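Local coordinates for putative esterase (Bacteroides intestinalis DSM 17393, PDB 5VOL), which probably hydrolyses ferulic acid esters on arabinoxylan, as a carbohydrate esterase family 1 enzyme of the alpha/beta-hydrolase fold that binds calcium, at residues C[218-224]-C[251-256]; C[214-218]-C[263-267]; C[50-54]-C[97-101]; C[195-200]-C[231-236]. All coordinates share one frame. Residues are numbered along the deposited sequence.

Contact 1: C[218-224]-C[251-256]. With CA (calcium ion), chain Q.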
loop_
_atom_site.group_PDB
_atom_site.type_symbol
_atom_site.label_atom_id
_atom_site.label_comp_id
_atom_site.label_asym_id
_atom_site.label_seq_id
_atom_site.Cartn_x
_atom_site.Cartn_y
_atom_site.Cartn_z
ATOM N N ASP C 218 11.426 -10.854 -4.698
ATOM C CA ASP C 218 10.784 -9.574 -5.024
ATOM C C ASP C 218 11.478 -8.947 -6.233
ATOM O O ASP C 218 12.637 -8.560 -6.118
ATOM C CB ASP C 218 10.873 -8.652 -3.801
ATOM C CG ASP C 218 10.154 -7.336 -3.971
ATOM O OD1 ASP C 218 9.355 -7.165 -4.917
ATOM O OD2 ASP C 218 10.386 -6.463 -3.104
ATOM N N CYS C 219 10.783 -8.850 -7.375
ATOM C CA CYS C 219 11.407 -8.393 -8.637
ATOM C C CYS C 219 10.400 -7.693 -9.554
ATOM O O CYS C 219 9.280 -8.179 -9.736
ATOM C CB CYS C 219 12.040 -9.574 -9.376
ATOM S SG CYS C 219 12.988 -9.127 -10.884
ATOM N N GLY C 220 10.797 -6.555 -10.121
ATOM C CA GLY C 220 9.883 -5.684 -10.843
ATOM C C GLY C 220 9.469 -6.184 -12.211
ATOM O O GLY C 220 10.210 -6.920 -12.861
ATOM N N ASP C 221 8.305 -5.748 -12.682
ATOM C CA ASP C 221 7.805 -6.243 -13.958
ATOM C C ASP C 221 8.668 -5.775 -15.136
ATOM O O ASP C 221 8.673 -6.419 -16.186
ATOM C CB ASP C 221 6.315 -5.867 -14.163
ATOM C CG ASP C 221 6.065 -4.369 -14.337
ATOM O OD1 ASP C 221 6.876 -3.534 -13.899
ATOM O OD2 ASP C 221 4.993 -4.035 -14.905
ATOM N N ASP C 222 9.428 -4.699 -14.958
ATOM C CA ASP C 222 10.256 -4.189 -16.050
ATOM C C ASP C 222 11.749 -4.512 -15.880
ATOM O O ASP C 222 12.590 -3.956 -16.579
ATOM C CB ASP C 222 10.076 -2.674 -16.198
ATOM C CG ASP C 222 8.624 -2.273 -16.379
ATOM O OD1 ASP C 222 7.934 -2.867 -17.241
ATOM O OD2 ASP C 222 8.171 -1.375 -15.636
ATOM N N ASP C 223 12.065 -5.423 -14.968
ATOM C CA ASP C 223 13.443 -5.807 -14.690
ATOM C C ASP C 223 13.987 -6.849 -15.667
ATOM O O ASP C 223 13.310 -7.829 -15.966
ATOM C CB ASP C 223 13.543 -6.357 -13.260
ATOM C CG ASP C 223 14.942 -6.304 -12.719
ATOM O OD1 ASP C 223 15.823 -7.010 -13.260
ATOM O OD2 ASP C 223 15.166 -5.569 -11.734
ATOM N N PHE C 224 15.218 -6.654 -16.141
ATOM C CA PHE C 224 15.837 -7.616 -17.059
ATOM C C PHE C 224 16.129 -8.946 -16.366
ATOM O O PHE C 224 16.338 -9.952 -17.031
ATOM C CB PHE C 224 17.113 -7.030 -17.691
ATOM C CG PHE C 224 18.326 -7.054 -16.790
ATOM C CD1 PHE C 224 18.334 -6.367 -15.592
ATOM C CD2 PHE C 224 19.474 -7.731 -17.170
ATOM C CE1 PHE C 224 19.456 -6.373 -14.766
ATOM C CE2 PHE C 224 20.602 -7.739 -16.352
ATOM C CZ PHE C 224 20.587 -7.061 -15.142
ATOM N N GLY C 251 11.684 -1.343 -12.308
ATOM C CA GLY C 251 12.828 -2.016 -12.888
ATOM C C GLY C 251 13.995 -2.169 -11.937
ATOM O O GLY C 251 13.831 -2.243 -10.718
ATOM N N HIS C 252 15.189 -2.223 -12.519
ATOM C CA HIS C 252 16.414 -2.493 -11.787
ATOM C C HIS C 252 16.892 -1.175 -11.215
ATOM O O HIS C 252 17.878 -0.617 -11.693
ATOM C CB HIS C 252 17.480 -3.106 -12.722
ATOM C CG HIS C 252 18.396 -4.086 -12.058
ATOM N ND1 HIS C 252 17.958 -5.293 -11.560
ATOM C CD2 HIS C 252 19.736 -4.052 -11.840
ATOM C CE1 HIS C 252 18.981 -5.951 -11.043
ATOM N NE2 HIS C 252 20.073 -5.221 -11.214
ATOM N N ASP C 253 16.205 -0.664 -10.197
ATOM C CA ASP C 253 16.511 0.683 -9.728
ATOM C C ASP C 253 16.317 0.844 -8.228
ATOM O O ASP C 253 15.711 -0.010 -7.571
ATOM C CB ASP C 253 15.660 1.709 -10.491
ATOM C CG ASP C 253 14.166 1.469 -10.320
ATOM O OD1 ASP C 253 13.689 1.559 -9.173
ATOM O OD2 ASP C 253 13.471 1.189 -11.323
ATOM N N TRP C 254 16.834 1.945 -7.690
ATOM C CA TRP C 254 16.857 2.129 -6.243
ATOM C C TRP C 254 15.500 2.473 -5.637
ATOM O O TRP C 254 15.292 2.264 -4.438
ATOM C CB TRP C 254 17.905 3.182 -5.858
ATOM C CG TRP C 254 19.181 2.467 -5.564
ATOM C CD1 TRP C 254 20.244 2.295 -6.409
ATOM C CD2 TRP C 254 19.497 1.735 -4.366
ATOM N NE1 TRP C 254 21.212 1.528 -5.800
ATOM C CE2 TRP C 254 20.774 1.169 -4.548
ATOM C CE3 TRP C 254 18.823 1.519 -3.151
ATOM C CZ2 TRP C 254 21.400 0.402 -3.559
ATOM C CZ3 TRP C 254 19.443 0.759 -2.168
ATOM C CH2 TRP C 254 20.724 0.207 -2.381
ATOM N N GLU C 255 14.554 2.954 -6.436
ATOM C CA GLU C 255 13.208 3.094 -5.884
ATOM C C GLU C 255 12.656 1.712 -5.575
ATOM O O GLU C 255 11.951 1.528 -4.588
ATOM C CB GLU C 255 12.267 3.848 -6.832
ATOM C CG GLU C 255 12.431 5.359 -6.786
ATOM C CD GLU C 255 12.170 5.950 -5.409
ATOM O OE1 GLU C 255 11.000 5.945 -4.943
ATOM O OE2 GLU C 255 13.142 6.421 -4.769
ATOM N N TYR C 256 12.977 0.731 -6.414
ATOM C CA TYR C 256 12.534 -0.630 -6.156
ATOM C C TYR C 256 13.170 -1.209 -4.876
ATOM O O TYR C 256 12.517 -1.917 -4.121
ATOM C CB TYR C 256 12.850 -1.555 -7.343
ATOM C CG TYR C 256 11.928 -2.752 -7.378
ATOM C CD1 TYR C 256 10.657 -2.653 -7.955
ATOM C CD2 TYR C 256 12.296 -3.964 -6.804
ATOM C CE1 TYR C 256 9.783 -3.741 -7.973
ATOM C CE2 TYR C 256 11.420 -5.059 -6.816
ATOM C CZ TYR C 256 10.168 -4.935 -7.404
ATOM O OH TYR C 256 9.289 -6.005 -7.436
HETATM CA CA CA Q . 5.652 -1.690 -15.058
HETATM O O HOH W 1 13.239 -5.051 -10.019
HETATM O O HOH W 2 5.409 -2.485 -17.554
HETATM O O HOH W 3 5.952 0.695 -15.889
#
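In this alpha/beta-hydrolase fold the contact joins the loop after strand 214-218 to the start of helix 254-271, and its geometry is consistent with the His-Asp part of a Ser-His-Asp triad. His252 donates from ND1 to Asp223 OD2 (2.8 Å), while its NE2 is hydrogen-bonded to Ser139 OG; Asp223 OD1 accepts from Leu225 N. The edge of the Phe224 ring meets the face of His252 in a T-shaped pair, centroids 4.9 Å apart. Tyr256, with the largest covered surface, points toward 218-224, its OH beside Cys219 and Gly220 and in a weak hydrogen bond to Asp218 OD1 (2.8 Å); Asp218 OD2 is held by Tyr160 and Arg248. Gly251 lies alongside Asp223 (CA atoms 4.2 Å apart). Within the type I turn Gly220-Asp223, Asp221 and Asp222 bind calcium with Asp249 of the same chain, Gln244 of a neighbouring subunit and two waters. Another water ties the segments, accepting from Gly220 N (2.9 Å) and donating to Asp223 OD2 (2.6 Å) and Gly251 O (3.0 Å).

Contact 2: C[214-218]-C[263-267]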
loop_
_atom_site.group_PDB
_atom_site.type_symbol
_atom_site.label_atom_id
_atom_site.label_comp_id
_atom_site.label_asym_id
_atom_site.label_seq_id
_atom_site.Cartn_x
_atom_site.Cartn_y
_atom_site.Cartn_z
ATOM N N ALA C 214 13.071 -19.483 5.407
ATOM C CA ALA C 214 11.971 -18.698 4.859
ATOM C C ALA C 214 12.483 -17.883 3.678
ATOM O O ALA C 214 13.496 -17.207 3.814
ATOM C CB ALA C 214 11.378 -17.774 5.926
ATOM N N TRP C 215 11.781 -17.940 2.548
ATOM C CA TRP C 215 12.217 -17.272 1.315
ATOM C C TRP C 215 11.232 -16.216 0.818
ATOM O O TRP C 215 10.025 -16.438 0.814
ATOM C CB TRP C 215 12.430 -18.302 0.200
ATOM C CG TRP C 215 13.297 -19.467 0.583
ATOM C CD1 TRP C 215 12.893 -20.617 1.192
ATOM C CD2 TRP C 215 14.711 -19.612 0.348
ATOM N NE1 TRP C 215 13.959 -21.467 1.355
ATOM C CE2 TRP C 215 15.088 -20.874 0.852
ATOM C CE3 TRP C 215 15.685 -18.798 -0.237
ATOM C CZ2 TRP C 215 16.410 -21.345 0.800
ATOM C CZ3 TRP C 215 17.006 -19.269 -0.295
ATOM C CH2 TRP C 215 17.350 -20.529 0.231
ATOM N N PHE C 216 11.755 -15.078 0.379
ATOM C CA PHE C 216 10.932 -14.005 -0.189
ATOM C C PHE C 216 11.642 -13.493 -1.446
ATOM O O PHE C 216 12.781 -13.042 -1.370
ATOM C CB PHE C 216 10.736 -12.883 0.841
ATOM C CG PHE C 216 9.521 -12.010 0.603
ATOM C CD1 PHE C 216 9.408 -11.229 -0.544
ATOM C CD2 PHE C 216 8.503 -11.949 1.555
ATOM C CE1 PHE C 216 8.301 -10.410 -0.752
ATOM C CE2 PHE C 216 7.392 -11.133 1.362
ATOM C CZ PHE C 216 7.278 -10.363 0.199
ATOM N N VAL C 217 10.980 -13.591 -2.594
ATOM C CA VAL C 217 11.539 -13.134 -3.865
ATOM C C VAL C 217 10.734 -11.954 -4.414
ATOM O O VAL C 217 9.512 -12.043 -4.585
ATOM C CB VAL C 217 11.574 -14.281 -4.881
ATOM C CG1 VAL C 217 12.045 -13.785 -6.248
ATOM C CG2 VAL C 217 12.482 -15.405 -4.342
ATOM N N ASP C 218 11.426 -10.854 -4.698
ATOM C CA ASP C 218 10.784 -9.574 -5.024
ATOM C C ASP C 218 11.478 -8.947 -6.233
ATOM O O ASP C 218 12.637 -8.560 -6.118
ATOM C CB ASP C 218 10.873 -8.652 -3.801
ATOM C CG ASP C 218 10.154 -7.336 -3.971
ATOM O OD1 ASP C 218 9.355 -7.165 -4.917
ATOM O OD2 ASP C 218 10.386 -6.463 -3.104
ATOM N N GLN C 263 9.125 -4.135 2.979
ATOM C CA GLN C 263 8.631 -5.511 3.082
ATOM C C GLN C 263 9.663 -6.425 3.750
ATOM O O GLN C 263 9.318 -7.326 4.540
ATOM C CB GLN C 263 8.263 -6.042 1.698
ATOM C CG GLN C 263 6.983 -5.411 1.174
ATOM C CD GLN C 263 6.940 -5.285 -0.341
ATOM O OE1 GLN C 263 6.181 -4.468 -0.872
ATOM N NE2 GLN C 263 7.740 -6.099 -1.049
ATOM N N CYS C 264 10.931 -6.183 3.429
ATOM C CA CYS C 264 12.031 -7.018 3.923
ATOM C C CYS C 264 12.208 -6.948 5.431
ATOM O O CYS C 264 12.316 -7.970 6.087
ATOM C CB CYS C 264 13.344 -6.621 3.242
ATOM S SG CYS C 264 14.791 -7.558 3.803
ATOM N N LEU C 265 12.253 -5.744 5.983
ATOM C CA LEU C 265 12.538 -5.612 7.405
ATOM C C LEU C 265 11.435 -6.207 8.298
ATOM O O LEU C 265 11.740 -6.931 9.266
ATOM C CB LEU C 265 12.800 -4.148 7.742
ATOM C CG LEU C 265 14.081 -3.635 7.049
ATOM C CD1 LEU C 265 14.237 -2.136 7.264
ATOM C CD2 LEU C 265 15.325 -4.407 7.560
ATOM N N PRO C 266 10.156 -5.948 7.974
ATOM C CA PRO C 266 9.120 -6.650 8.761
ATOM C C PRO C 266 9.129 -8.164 8.552
ATOM O O PRO C 266 8.819 -8.911 9.479
ATOM C CB PRO C 266 7.795 -6.037 8.248
ATOM C CG PRO C 266 8.183 -4.646 7.788
ATOM C CD PRO C 266 9.598 -4.839 7.175
ATOM N N PHE C 267 9.472 -8.605 7.345
ATOM C CA PHE C 267 9.541 -10.026 7.022
ATOM C C PHE C 267 10.555 -10.770 7.890
ATOM O O PHE C 267 10.202 -11.753 8.535
ATOM C CB PHE C 267 9.878 -10.215 5.540
ATOM C CG PHE C 267 10.309 -11.615 5.177
ATOM C CD1 PHE C 267 9.394 -12.669 5.166
ATOM C CD2 PHE C 267 11.619 -11.868 4.799
ATOM C CE1 PHE C 267 9.787 -13.956 4.819
ATOM C CE2 PHE C 267 12.028 -13.162 4.444
ATOM C CZ PHE C 267 11.108 -14.203 4.454
#
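Phe267 turns the face of its ring to Phe216, joining helix 254-271 to strand 214-218 of the central sheet in the alpha/beta-hydrolase fold. The two segments run nearly antiparallel (173°), axes 10.6 Å apart, and alternate strand residues, Ala214, Phe216 and Asp218, point their CA-to-CB bonds at the helix. The two rings form an edge-to-face pair, the edge of Phe216 toward the face of Phe267, centroids 5.3 Å apart and planes at 66°. Phe216 CB adds a CH-pi contact over the ring face, 4.0 Å from the centroid of the Phe267 ring and 17° off the normal. Ala214 is small enough to let the tip of that ring approach the strand, its CB 3.9 Å from Phe267 CZ. One helical turn earlier, Gln263 covers the other end of Phe216. Tyr160 on the adjacent strand stacks on Phe216, and its OH hydrogen-bonds both Asp218 and Gln263; Arg248 makes a salt bridge to Asp218. Asp218 OD2 lies 3.4 Å from Gln263 NE2.

Contact 3: C[50-54]-C[97-101]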
loop_
_atom_site.group_PDB
_atom_site.type_symbol
_atom_site.label_atom_id
_atom_site.label_comp_id
_atom_site.label_asym_id
_atom_site.label_seq_id
_atom_site.Cartn_x
_atom_site.Cartn_y
_atom_site.Cartn_z
ATOM N N LEU C 50 23.195 -7.012 1.317
ATOM C CA LEU C 50 24.261 -6.983 0.307
ATOM C C LEU C 50 23.972 -6.053 -0.876
ATOM O O LEU C 50 22.824 -5.963 -1.350
ATOM C CB LEU C 50 24.508 -8.410 -0.209
ATOM C CG LEU C 50 24.704 -9.510 0.840
ATOM C CD1 LEU C 50 25.005 -10.858 0.168
ATOM C CD2 LEU C 50 25.808 -9.164 1.859
ATOM N N HIS C 51 25.018 -5.373 -1.361
ATOM C CA HIS C 51 24.870 -4.451 -2.492
ATOM C C HIS C 51 25.014 -5.155 -3.835
ATOM O O HIS C 51 25.337 -6.342 -3.893
ATOM C CB HIS C 51 25.883 -3.303 -2.409
ATOM C CG HIS C 51 27.309 -3.738 -2.533
ATOM N ND1 HIS C 51 27.849 -4.206 -3.715
ATOM C CD2 HIS C 51 28.316 -3.772 -1.625
ATOM C CE1 HIS C 51 29.119 -4.515 -3.526
ATOM N NE2 HIS C 51 29.432 -4.252 -2.269
ATOM N N GLY C 52 24.771 -4.411 -4.911
ATOM C CA GLY C 52 24.811 -4.965 -6.252
ATOM C C GLY C 52 26.165 -4.777 -6.917
ATOM O O GLY C 52 27.069 -4.173 -6.339
ATOM N N MET C 53 26.297 -5.286 -8.135
ATOM C CA MET C 53 27.528 -5.098 -8.917
ATOM C C MET C 53 27.804 -3.608 -9.150
ATOM O O MET C 53 26.867 -2.811 -9.235
ATOM C CB MET C 53 27.423 -5.839 -10.247
ATOM C CG MET C 53 28.760 -5.999 -10.991
ATOM S SD MET C 53 28.550 -6.953 -12.511
ATOM C CE MET C 53 27.747 -5.749 -13.560
ATOM N N TRP C 54 29.086 -3.248 -9.225
ATOM C CA TRP C 54 29.548 -1.863 -9.397
ATOM C C TRP C 54 29.474 -1.034 -8.116
ATOM O O TRP C 54 30.154 -0.016 -7.994
ATOM C CB TRP C 54 28.742 -1.132 -10.470
ATOM C CG TRP C 54 28.954 -1.532 -11.891
ATOM C CD1 TRP C 54 28.197 -2.415 -12.622
ATOM C CD2 TRP C 54 29.943 -1.005 -12.796
ATOM N NE1 TRP C 54 28.673 -2.480 -13.917
ATOM C CE2 TRP C 54 29.741 -1.627 -14.046
ATOM C CE3 TRP C 54 30.984 -0.077 -12.662
ATOM C CZ2 TRP C 54 30.549 -1.352 -15.160
ATOM C CZ3 TRP C 54 31.782 0.195 -13.765
ATOM C CH2 TRP C 54 31.559 -0.441 -14.997
ATOM N N TRP C 97 37.445 -6.414 -7.551
ATOM C CA TRP C 97 36.718 -7.666 -7.448
ATOM C C TRP C 97 35.253 -7.451 -7.053
ATOM O O TRP C 97 34.969 -6.862 -6.009
ATOM C CB TRP C 97 37.374 -8.567 -6.423
ATOM C CG TRP C 97 38.670 -9.177 -6.862
ATOM C CD1 TRP C 97 39.925 -8.786 -6.504
ATOM C CD2 TRP C 97 38.831 -10.307 -7.720
ATOM N NE1 TRP C 97 40.861 -9.603 -7.092
ATOM C CE2 TRP C 97 40.213 -10.548 -7.840
ATOM C CE3 TRP C 97 37.939 -11.139 -8.400
ATOM C CZ2 TRP C 97 40.724 -11.590 -8.606
ATOM C CZ3 TRP C 97 38.446 -12.169 -9.167
ATOM C CH2 TRP C 97 39.827 -12.388 -9.262
ATOM N N ASN C 98 34.345 -7.945 -7.886
ATOM C CA ASN C 98 32.913 -7.979 -7.572
ATOM C C ASN C 98 32.459 -9.410 -7.306
ATOM O O ASN C 98 32.830 -10.322 -8.039
ATOM C CB ASN C 98 32.098 -7.388 -8.724
ATOM C CG ASN C 98 32.054 -5.877 -8.695
ATOM O OD1 ASN C 98 31.002 -5.282 -8.434
ATOM N ND2 ASN C 98 33.189 -5.241 -8.974
ATOM N N GLY C 99 31.662 -9.629 -6.265
ATOM C CA GLY C 99 31.100 -10.956 -6.079
ATOM C C GLY C 99 31.182 -11.504 -4.673
ATOM O O GLY C 99 31.940 -10.992 -3.853
ATOM N N TYR C 100 30.414 -12.563 -4.408
ATOM C CA TYR C 100 30.202 -13.063 -3.045
ATOM C C TYR C 100 30.706 -14.486 -2.833
ATOM O O TYR C 100 30.821 -14.934 -1.697
ATOM C CB TYR C 100 28.691 -12.975 -2.675
ATOM C CG TYR C 100 28.253 -11.534 -2.573
ATOM C CD1 TYR C 100 28.617 -10.771 -1.477
ATOM C CD2 TYR C 100 27.549 -10.917 -3.603
ATOM C CE1 TYR C 100 28.276 -9.437 -1.389
ATOM C CE2 TYR C 100 27.196 -9.580 -3.524
ATOM C CZ TYR C 100 27.565 -8.849 -2.403
ATOM O OH TYR C 100 27.246 -7.515 -2.280
ATOM N N PHE C 101 31.016 -15.200 -3.912
ATOM C CA PHE C 101 31.433 -16.593 -3.765
ATOM C C PHE C 101 32.959 -16.703 -3.887
ATOM O O PHE C 101 33.617 -15.771 -4.344
ATOM C CB PHE C 101 30.749 -17.471 -4.813
ATOM C CG PHE C 101 29.264 -17.185 -4.973
ATOM C CD1 PHE C 101 28.436 -17.124 -3.868
ATOM C CD2 PHE C 101 28.714 -16.979 -6.229
ATOM C CE1 PHE C 101 27.069 -16.862 -4.003
ATOM C CE2 PHE C 101 27.347 -16.718 -6.382
ATOM C CZ PHE C 101 26.522 -16.664 -5.262
HETATM O O HOH W 4 27.430 -6.268 0.121
#
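Two hydrogen bonds from side chain to backbone hold these loops together, one near each end of the contact. Tyr100 OH donates to His51 O at 2.8 Å, and Trp54 N donates to Asn98 OD1 at 2.9 Å with a nearly straight angle of 162°. Met53 CG is in van der Waals contact with that same oxygen, 3.5 Å from Asn98 OD1. Because the segments run in roughly opposite directions, Tyr100 serves the beginning of 50-54 and Asn98 its end. The other end of the Asn98 amide, ND2, is taken up by the carbonyls of Gly91 and Glu96.

A water supplements the first bond, accepting from His51 N (3.0 Å) and donating to Tyr100 OH (2.7 Å). The His51 side chain is turned back on its own loop, its ND1 donating to Gly52 O at 2.7 Å.

The apolar part centres on the Tyr100 ring, which buries the most surface here. Leu50 CD1 sits over its face, 4.0 Å from the centroid, in a CH-pi contact, while Leu50 CB lies 3.8 Å from Tyr100 CZ.

Tyr100 also touches Met140, next to the putative nucleophile Ser139. A His-Gly loop directly after a central parallel strand, near the nucleophile elbow, is characteristic of alpha/beta-hydrolases, where this loop commonly contributes to the oxyanion hole.

Contact 4: C[195-200]-C[231-236]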
loop_
_atom_site.group_PDB
_atom_site.type_symbol
_atom_site.label_atom_id
_atom_site.label_comp_id
_atom_site.label_asym_id
_atom_site.label_seq_id
_atom_site.Cartn_x
_atom_site.Cartn_y
_atom_site.Cartn_z
ATOM N N CYS C 195 21.425 -20.173 -8.729
ATOM C CA CYS C 195 20.437 -20.358 -7.674
ATOM C C CYS C 195 19.321 -21.231 -8.200
ATOM O O CYS C 195 18.750 -22.027 -7.466
ATOM C CB CYS C 195 19.896 -19.004 -7.194
ATOM S SG CYS C 195 21.143 -18.002 -6.342
ATOM N N VAL C 196 19.018 -21.066 -9.480
ATOM C CA VAL C 196 18.000 -21.859 -10.144
ATOM C C VAL C 196 18.420 -23.318 -10.218
ATOM O O VAL C 196 17.687 -24.198 -9.764
ATOM C CB VAL C 196 17.715 -21.325 -11.548
ATOM C CG1 VAL C 196 16.681 -22.198 -12.247
ATOM C CG2 VAL C 196 17.234 -19.861 -11.471
ATOM N N LYS C 197 19.613 -23.575 -10.761
ATOM C CA LYS C 197 20.112 -24.943 -10.887
ATOM C C LYS C 197 20.130 -25.651 -9.542
ATOM O O LYS C 197 19.807 -26.835 -9.456
ATOM C CB LYS C 197 21.521 -24.973 -11.501
ATOM C CG LYS C 197 22.140 -26.371 -11.485
ATOM C CD LYS C 197 23.512 -26.438 -12.171
ATOM C CE LYS C 197 24.616 -25.894 -11.277
ATOM N NZ LYS C 197 24.676 -26.594 -9.942
ATOM N N TYR C 198 20.500 -24.922 -8.493
ATOM C CA TYR C 198 20.619 -25.505 -7.165
ATOM C C TYR C 198 19.310 -26.133 -6.707
ATOM O O TYR C 198 19.304 -27.193 -6.082
ATOM C CB TYR C 198 21.064 -24.457 -6.153
ATOM C CG TYR C 198 21.529 -25.073 -4.863
ATOM C CD1 TYR C 198 20.637 -25.343 -3.836
ATOM C CD2 TYR C 198 22.864 -25.405 -4.678
ATOM C CE1 TYR C 198 21.065 -25.922 -2.654
ATOM C CE2 TYR C 198 23.298 -25.977 -3.502
ATOM C CZ TYR C 198 22.391 -26.236 -2.496
ATOM O OH TYR C 198 22.824 -26.802 -1.319
ATOM N N VAL C 199 18.198 -25.476 -7.028
ATOM C CA VAL C 199 16.885 -26.019 -6.694
ATOM C C VAL C 199 16.480 -27.114 -7.675
ATOM O O VAL C 199 15.979 -28.149 -7.269
ATOM C CB VAL C 199 15.798 -24.916 -6.677
ATOM C CG1 VAL C 199 14.422 -25.522 -6.325
ATOM C CG2 VAL C 199 16.195 -23.823 -5.684
ATOM N N MET C 200 16.719 -26.887 -8.961
ATOM C CA MET C 200 16.305 -27.832 -10.004
ATOM C C MET C 200 16.890 -29.226 -9.817
ATOM O O MET C 200 16.228 -30.219 -10.100
ATOM C CB MET C 200 16.711 -27.323 -11.381
ATOM C CG MET C 200 16.239 -25.932 -11.706
ATOM S SD MET C 200 15.081 -25.971 -13.068
ATOM C CE MET C 200 13.654 -26.666 -12.229
ATOM N N GLU C 231 11.975 -18.249 -12.960
ATOM C CA GLU C 231 12.435 -19.632 -13.011
ATOM C C GLU C 231 12.785 -20.138 -11.622
ATOM O O GLU C 231 12.521 -21.292 -11.283
ATOM C CB GLU C 231 13.663 -19.783 -13.927
ATOM C CG GLU C 231 13.421 -19.474 -15.380
ATOM C CD GLU C 231 14.730 -19.479 -16.172
ATOM O OE1 GLU C 231 15.631 -20.280 -15.836
ATOM O OE2 GLU C 231 14.863 -18.670 -17.103
ATOM N N PHE C 232 13.413 -19.289 -10.822
ATOM C CA PHE C 232 13.727 -19.680 -9.461
ATOM C C PHE C 232 12.442 -19.972 -8.682
ATOM O O PHE C 232 12.328 -20.996 -8.001
ATOM C CB PHE C 232 14.525 -18.587 -8.758
ATOM C CG PHE C 232 14.751 -18.852 -7.301
ATOM C CD1 PHE C 232 15.836 -19.601 -6.879
ATOM C CD2 PHE C 232 13.870 -18.361 -6.349
ATOM C CE1 PHE C 232 16.046 -19.848 -5.532
ATOM C CE2 PHE C 232 14.076 -18.599 -5.004
ATOM C CZ PHE C 232 15.160 -19.342 -4.595
ATOM N N TYR C 233 11.472 -19.071 -8.782
ATOM C CA TYR C 233 10.230 -19.264 -8.040
ATOM C C TYR C 233 9.514 -20.535 -8.505
ATOM O O TYR C 233 9.102 -21.356 -7.686
ATOM C CB TYR C 233 9.292 -18.053 -8.174
ATOM C CG TYR C 233 7.995 -18.298 -7.430
ATOM C CD1 TYR C 233 8.003 -18.558 -6.058
ATOM C CD2 TYR C 233 6.778 -18.319 -8.097
ATOM C CE1 TYR C 233 6.830 -18.813 -5.370
ATOM C CE2 TYR C 233 5.597 -18.570 -7.417
ATOM C CZ TYR C 233 5.633 -18.819 -6.059
ATOM O OH TYR C 233 4.460 -19.074 -5.386
ATOM N N GLN C 234 9.370 -20.697 -9.817
ATOM C CA GLN C 234 8.733 -21.890 -10.364
ATOM C C GLN C 234 9.425 -23.172 -9.873
ATOM O O GLN C 234 8.750 -24.116 -9.451
ATOM C CB GLN C 234 8.702 -21.825 -11.892
ATOM C CG GLN C 234 7.678 -20.800 -12.409
ATOM C CD GLN C 234 7.729 -20.591 -13.908
ATOM O OE1 GLN C 234 8.802 -20.645 -14.526
ATOM N NE2 GLN C 234 6.564 -20.331 -14.509
ATOM N N ALA C 235 10.758 -23.191 -9.876
ATOM C CA ALA C 235 11.495 -24.352 -9.354
ATOM C C ALA C 235 11.201 -24.596 -7.868
ATOM O O ALA C 235 10.990 -25.731 -7.450
ATOM C CB ALA C 235 12.995 -24.182 -9.570
ATOM N N MET C 236 11.195 -23.531 -7.074
ATOM C CA MET C 236 10.877 -23.639 -5.652
ATOM C C MET C 236 9.463 -24.211 -5.433
ATOM O O MET C 236 9.281 -25.199 -4.718
ATOM C CB MET C 236 10.992 -22.272 -4.975
ATOM C CG MET C 236 12.417 -21.765 -4.836
ATOM S SD MET C 236 13.313 -22.599 -3.518
ATOM C CE MET C 236 12.799 -21.641 -2.088
#
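Helix 195-200 and segment 231-236 of helix 226-238 pack side by side and nearly parallel, 14° between their directions and 8.9 Å between their axes, on one flank of the alpha/beta-hydrolase sheet. The backbones come closest at Val196 and Phe232, whose CA atoms are 4.8 Å apart. The interface is apolar, with no hydrogen bond across it, and the rotamers reveal how it is filled. Val199, with chi1 at t, spreads its two methyls between three partners: CG1 lies 3.8 Å from Ala235 CB, whereas CG2 meets Phe232 CE1 at 4.0 Å and Met236 SD at 3.8 Å. Val196, also t, sends CG2 to Phe232 CB (4.0 Å). The t rotamer of Phe232 swings its ring across to the first turn of helix 195-200, where its edge meets the backbone of Cys195 and Val196; this ring also packs on Val217 of the sheet. Met236 folds compactly, all three chi angles at m, and also rests on Trp215. Ala235, with just a CB, takes both Val199 CG1 and the end of Met200 against it. In Met200 chi1 is m, but chi2 of -115° lies between wells and bends the side chain, bringing Met200 CE to 3.7 Å from Ala235 CB.

Along the chain contact 3 closes first; contact 1 is then nested inside the loop closed by contact 2, and contact 4 crosses both. Contacts 1 and 2 have centres about 15 Å apart, share Asp218 and use the first turn and a later part of helix 254-271, which follows directly on the loop carrying His252. Contact 4 touches contact 2 through strand 214-218, where Val217 meets Phe232 and Trp215 meets Met236, placing helices on both faces of the sheet. Contact 3, centred about 18 Å from contact 1 with nearest atoms about 6 Å apart, brings two further loops near the putative active site. Contacts 1 and 4 both reach the same neighbouring copy of the protein.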